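Local coordinates for tRNA threonylcarbamoyladenosine biosynthesis protein TsaB (Pseudomonas aeruginosa, PDB 5BR9) that probably takes part, as a TsaB-type member of the KAE1/TsaD family, in making the threonylcarbamoyladenosine modification (t6A) at position 37 of tRNA, at residues D125-Q137 and S148-W161. Residues are numbered along the deposited sequence; the frame is centred on the assembly and turned at random.
Sequences DARMDEVYWGCYQ and SEAVLPPERVAVPW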
loop_
_atom_site.group_PDB
_atom_site.type_symbol
_atom_site.label_atom_id
_atom_site.label_comp_id
_atom_site.label_asym_id
_atom_site.label_seq_id
_atom_site.Cartn_x
_atom_site.Cartn_y
_atom_site.Cartn_z
ATOM N N ASP A 125 21.013 1.434 -3.970
ATOM C CA ASP A 125 21.418 1.480 -2.583
ATOM C C ASP A 125 20.401 0.734 -1.740
ATOM O O ASP A 125 19.209 0.896 -1.922
ATOM C CB ASP A 125 21.527 2.916 -2.073
ATOM C CG ASP A 125 22.229 2.992 -0.734
ATOM O OD1 ASP A 125 22.096 4.003 -0.025
ATOM O OD2 ASP A 125 22.880 2.002 -0.362
ATOM N N ALA A 126 20.886 -0.139 -0.870
ATOM C CA ALA A 126 20.033 -0.829 0.091
ATOM C C ALA A 126 20.351 -0.279 1.463
ATOM O O ALA A 126 21.303 0.487 1.634
ATOM C CB ALA A 126 20.253 -2.345 0.047
ATOM N N ARG A 127 19.558 -0.646 2.448
ATOM C CA ARG A 127 19.887 -0.229 3.806
ATOM C C ARG A 127 21.132 -0.987 4.289
ATOM O O ARG A 127 21.485 -2.047 3.757
ATOM C CB ARG A 127 18.699 -0.476 4.740
ATOM N N MET A 128 21.812 -0.420 5.272
ATOM C CA MET A 128 22.767 -1.158 6.100
ATOM C C MET A 128 24.008 -1.654 5.357
ATOM O O MET A 128 24.382 -2.823 5.442
ATOM C CB MET A 128 22.054 -2.332 6.787
ATOM C CG MET A 128 20.969 -1.889 7.764
ATOM S SD MET A 128 21.443 -0.426 8.741
ATOM C CE MET A 128 20.210 0.760 8.198
ATOM N N ASP A 129 24.651 -0.735 4.655
ATOM C CA ASP A 129 25.956 -0.969 4.043
ATOM C C ASP A 129 25.908 -2.073 2.998
ATOM O O ASP A 129 26.890 -2.784 2.794
ATOM C CB ASP A 129 27.015 -1.305 5.105
ATOM C CG ASP A 129 28.420 -0.980 4.635
ATOM O OD1 ASP A 129 28.536 -0.070 3.785
ATOM O OD2 ASP A 129 29.405 -1.624 5.094
ATOM N N GLU A 130 24.771 -2.195 2.325
ATOM C CA GLU A 130 24.645 -3.134 1.222
ATOM C C GLU A 130 23.985 -2.471 0.019
ATOM O O GLU A 130 23.375 -1.408 0.137
ATOM C CB GLU A 130 23.832 -4.362 1.625
ATOM C CG GLU A 130 24.484 -5.203 2.718
ATOM C CD GLU A 130 23.704 -6.467 2.993
ATOM O OE1 GLU A 130 22.467 -6.387 3.179
ATOM O OE2 GLU A 130 24.333 -7.540 3.022
ATOM N N VAL A 131 24.108 -3.117 -1.136
ATOM C CA VAL A 131 23.435 -2.675 -2.343
ATOM C C VAL A 131 22.672 -3.815 -2.975
ATOM O O VAL A 131 23.109 -4.969 -2.944
ATOM C CB VAL A 131 24.435 -2.064 -3.374
ATOM C CG1 VAL A 131 25.106 -0.816 -2.829
ATOM C CG2 VAL A 131 25.498 -3.098 -3.756
ATOM N N TYR A 132 21.555 -3.468 -3.605
ATOM C CA TYR A 132 20.878 -4.366 -4.499
ATOM C C TYR A 132 21.624 -4.367 -5.822
ATOM O O TYR A 132 22.071 -3.315 -6.280
ATOM C CB TYR A 132 19.436 -3.931 -4.687
ATOM C CG TYR A 132 18.596 -3.963 -3.430
ATOM C CD1 TYR A 132 18.214 -5.171 -2.850
ATOM C CD2 TYR A 132 18.205 -2.787 -2.804
ATOM C CE1 TYR A 132 17.431 -5.204 -1.699
ATOM C CE2 TYR A 132 17.429 -2.813 -1.652
ATOM C CZ TYR A 132 17.050 -4.023 -1.097
ATOM O OH TYR A 132 16.274 -4.039 0.049
ATOM N N TRP A 133 21.766 -5.553 -6.420
ATOM C CA TRP A 133 22.665 -5.772 -7.550
ATOM C C TRP A 133 22.076 -6.725 -8.586
ATOM O O TRP A 133 21.608 -7.794 -8.233
ATOM C CB TRP A 133 23.992 -6.317 -7.027
ATOM C CG TRP A 133 25.004 -6.680 -8.069
ATOM C CD1 TRP A 133 25.244 -7.931 -8.592
ATOM C CD2 TRP A 133 25.939 -5.803 -8.691
ATOM N NE1 TRP A 133 26.282 -7.878 -9.488
ATOM C CE2 TRP A 133 26.719 -6.584 -9.580
ATOM C CE3 TRP A 133 26.202 -4.428 -8.583
ATOM C CZ2 TRP A 133 27.736 -6.036 -10.360
ATOM C CZ3 TRP A 133 27.209 -3.882 -9.362
ATOM C CH2 TRP A 133 27.969 -4.688 -10.234
ATOM N N GLY A 134 22.112 -6.331 -9.861
ATOM C CA GLY A 134 21.619 -7.157 -10.954
ATOM C C GLY A 134 22.225 -6.730 -12.279
ATOM O O GLY A 134 22.252 -5.541 -12.615
ATOM N N CYS A 135 22.757 -7.696 -13.018
ATOM C CA CYS A 135 23.391 -7.416 -14.286
ATOM C C CYS A 135 22.483 -7.840 -15.425
ATOM O O CYS A 135 21.860 -8.905 -15.377
ATOM C CB CYS A 135 24.749 -8.110 -14.385
ATOM S SG CYS A 135 25.980 -7.491 -13.222
ATOM N N TYR A 136 22.428 -6.996 -16.451
ATOM C CA TYR A 136 21.462 -7.145 -17.523
ATOM C C TYR A 136 22.148 -7.023 -18.873
ATOM O O TYR A 136 23.135 -6.300 -19.003
ATOM C CB TYR A 136 20.343 -6.087 -17.377
ATOM C CG TYR A 136 19.384 -6.410 -16.253
ATOM C CD1 TYR A 136 18.154 -6.996 -16.525
ATOM C CD2 TYR A 136 19.718 -6.159 -14.911
ATOM C CE1 TYR A 136 17.264 -7.322 -15.509
ATOM C CE2 TYR A 136 18.820 -6.483 -13.865
ATOM C CZ TYR A 136 17.592 -7.063 -14.185
ATOM O OH TYR A 136 16.697 -7.424 -13.206
ATOM N N GLN A 137 21.620 -7.738 -19.865
ATOM C CA GLN A 137 22.139 -7.692 -21.235
ATOM C C GLN A 137 20.982 -7.701 -22.231
ATOM O O GLN A 137 19.981 -8.400 -22.045
ATOM C CB GLN A 137 23.079 -8.865 -21.505
ATOM C CG GLN A 137 23.559 -8.964 -22.965
ATOM C CD GLN A 137 24.738 -9.925 -23.157
ATOM O OE1 GLN A 137 25.320 -10.422 -22.181
ATOM N NE2 GLN A 137 25.092 -10.189 -24.419
ATOM N N SER A 148 21.187 -13.917 -11.208
ATOM C CA SER A 148 20.095 -13.518 -10.338
ATOM C C SER A 148 20.413 -12.176 -9.661
ATOM O O SER A 148 21.557 -11.705 -9.667
ATOM C CB SER A 148 19.795 -14.609 -9.305
ATOM O OG SER A 148 18.428 -14.585 -8.934
ATOM N N GLU A 149 19.386 -11.580 -9.071
ATOM C CA GLU A 149 19.525 -10.341 -8.323
ATOM C C GLU A 149 19.959 -10.726 -6.936
ATOM O O GLU A 149 19.765 -11.872 -6.525
ATOM C CB GLU A 149 18.210 -9.536 -8.289
ATOM C CG GLU A 149 17.803 -9.024 -9.659
ATOM C CD GLU A 149 16.520 -8.184 -9.656
ATOM O OE1 GLU A 149 15.757 -8.182 -8.661
ATOM O OE2 GLU A 149 16.262 -7.554 -10.696
ATOM N N ALA A 150 20.624 -9.801 -6.257
ATOM C CA ALA A 150 21.140 -10.065 -4.924
ATOM C C ALA A 150 21.249 -8.768 -4.144
ATOM O O ALA A 150 21.248 -7.680 -4.732
ATOM C CB ALA A 150 22.501 -10.748 -5.017
ATOM N N VAL A 151 21.333 -8.883 -2.823
ATOM C CA VAL A 151 21.657 -7.756 -1.963
ATOM C C VAL A 151 22.977 -8.107 -1.295
ATOM O O VAL A 151 23.100 -9.134 -0.657
ATOM C CB VAL A 151 20.527 -7.456 -0.965
ATOM C CG1 VAL A 151 20.129 -8.707 -0.212
ATOM C CG2 VAL A 151 20.944 -6.343 0.009
ATOM N N LEU A 152 23.973 -7.246 -1.450
ATOM C CA LEU A 152 25.354 -7.631 -1.185
ATOM C C LEU A 152 26.170 -6.478 -0.642
ATOM O O LEU A 152 25.935 -5.335 -1.027
ATOM C CB LEU A 152 26.016 -8.110 -2.481
ATOM C CG LEU A 152 25.510 -9.328 -3.245
ATOM C CD1 LEU A 152 26.047 -9.285 -4.678
ATOM C CD2 LEU A 152 25.946 -10.600 -2.555
ATOM N N PRO A 153 27.177 -6.781 0.205
ATOM C CA PRO A 153 28.225 -5.789 0.456
ATOM C C PRO A 153 28.840 -5.440 -0.896
ATOM O O PRO A 153 29.039 -6.330 -1.720
ATOM C CB PRO A 153 29.235 -6.532 1.330
ATOM C CG PRO A 153 28.522 -7.722 1.839
ATOM C CD PRO A 153 27.503 -8.084 0.804
ATOM N N PRO A 154 29.138 -4.166 -1.124
ATOM C CA PRO A 154 29.712 -3.752 -2.406
ATOM C C PRO A 154 30.982 -4.536 -2.776
ATOM O O PRO A 154 31.236 -4.761 -3.967
ATOM C CB PRO A 154 30.006 -2.264 -2.188
ATOM C CG PRO A 154 30.048 -2.095 -0.685
ATOM C CD PRO A 154 29.033 -3.056 -0.166
ATOM N N GLU A 155 31.721 -4.986 -1.765
ATOM C CA GLU A 155 32.939 -5.785 -1.941
ATOM C C GLU A 155 32.720 -7.113 -2.659
ATOM O O GLU A 155 33.675 -7.761 -3.080
ATOM C CB GLU A 155 33.590 -6.086 -0.573
ATOM C CG GLU A 155 34.306 -4.907 0.059
ATOM C CD GLU A 155 33.364 -3.943 0.781
ATOM O OE1 GLU A 155 32.133 -4.199 0.810
ATOM O OE2 GLU A 155 33.863 -2.928 1.322
ATOM N N ARG A 156 31.473 -7.552 -2.757
ATOM C CA ARG A 156 31.228 -8.882 -3.266
ATOM C C ARG A 156 30.508 -8.886 -4.604
ATOM O O ARG A 156 30.349 -9.958 -5.180
ATOM C CB ARG A 156 30.447 -9.701 -2.243
ATOM C CG ARG A 156 31.262 -10.074 -1.003
ATOM C CD ARG A 156 30.432 -10.886 -0.024
ATOM N NE ARG A 156 30.003 -12.159 -0.600
ATOM C CZ ARG A 156 28.834 -12.741 -0.340
ATOM N NH1 ARG A 156 27.968 -12.156 0.483
ATOM N NH2 ARG A 156 28.526 -13.901 -0.912
ATOM N N VAL A 157 30.091 -7.716 -5.111
ATOM C CA VAL A 157 29.332 -7.701 -6.365
ATOM C C VAL A 157 30.232 -8.144 -7.514
ATOM O O VAL A 157 31.445 -7.884 -7.510
ATOM C CB VAL A 157 28.689 -6.319 -6.697
ATOM C CG1 VAL A 157 27.738 -5.866 -5.598
ATOM C CG2 VAL A 157 29.734 -5.272 -7.019
ATOM N N ALA A 158 29.624 -8.813 -8.495
ATOM C CA ALA A 158 30.366 -9.337 -9.643
ATOM C C ALA A 158 29.528 -9.295 -10.920
ATOM O O ALA A 158 28.296 -9.360 -10.870
ATOM C CB ALA A 158 30.834 -10.773 -9.349
ATOM N N VAL A 159 30.203 -9.189 -12.062
ATOM C CA VAL A 159 29.530 -9.168 -13.362
ATOM C C VAL A 159 29.724 -10.536 -14.042
ATOM O O VAL A 159 30.737 -11.204 -13.803
ATOM C CB VAL A 159 30.056 -8.020 -14.242
ATOM C CG1 VAL A 159 29.726 -6.670 -13.619
ATOM C CG2 VAL A 159 31.555 -8.168 -14.496
ATOM N N PRO A 160 28.752 -10.951 -14.887
ATOM C CA PRO A 160 28.771 -12.260 -15.564
ATOM C C PRO A 160 29.603 -12.267 -16.850
ATOM O O PRO A 160 29.731 -13.319 -17.491
ATOM C CB PRO A 160 27.292 -12.504 -15.898
ATOM C CG PRO A 160 26.739 -11.148 -16.086
ATOM C CD PRO A 160 27.529 -10.188 -15.219
ATOM N N TRP A 161 30.140 -11.110 -17.223
ATOM C CA TRP A 161 30.992 -10.987 -18.406
ATOM C C TRP A 161 32.394 -10.575 -17.989
ATOM O O TRP A 161 32.619 -10.259 -16.819
ATOM C CB TRP A 161 30.408 -9.961 -19.384
ATOM C CG TRP A 161 29.995 -8.708 -18.710
ATOM C CD1 TRP A 161 30.817 -7.752 -18.184
ATOM C CD2 TRP A 161 28.652 -8.271 -18.453
ATOM N NE1 TRP A 161 30.067 -6.745 -17.615
ATOM C CE2 TRP A 161 28.738 -7.037 -17.773
ATOM C CE3 TRP A 161 27.389 -8.798 -18.738
ATOM C CZ2 TRP A 161 27.608 -6.322 -17.375
ATOM C CZ3 TRP A 161 26.264 -8.086 -18.333
ATOM C CH2 TRP A 161 26.383 -6.861 -17.661
HETATM O O HOH W 1 22.861 -10.322 -12.218
#
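Trp133 lies across Val157 at about a right angle, and the valine meets one face of the indole: Val157 CB sits 3.4 Å from the centroid of the Trp133 six-membered ring and 13° off its normal, a CH-pi contact. Val157 CG2 continues over the far rim, near CZ3 and CH2. With CG anti to the backbone N, the indole reaches from the strand over the returning chain, and its N-H is spent there: Trp133 NE1 donates to Ala158 O at 2.9 Å. That oxygen is near the indole plane, but the bond is bent (144° at the hydrogen) and the donor stands above the carbonyl plane. The ring is thus fixed by its face and its edge together. Farther along, Cys135 CB packs on Pro160 CD at 3.6 Å, while its SG lies obliquely beside the Trp161 ring.

On the other sheet face, Tyr136 OH donates to Glu149 OE2 (2.6 Å), which accepts through its anti lone pair, with ring and carboxylate planes 61° apart. OE2 also bonds Ser102, and OE1 forms a salt bridge with Arg72, so the carboxylate is held at both oxygens. Val151 CB lies alongside Tyr132 CD1 at 3.8 Å.

Four backbone bonds pair Val131 with Leu152 and Trp133 with Ala150, defining an antiparallel hairpin; beyond them a water links Cys135 N to Ser148 O. This hairpin edges the second five-stranded sheet, whose 3-2-1-4-5 order repeats the first, as in the actin-like ATPase (ASKHA) fold; 131-139 separates outermost 142-152 from 119-125. Helix 103-115 covers the Tyr136 side, whereas the 153-161 return passes over the Trp133 side.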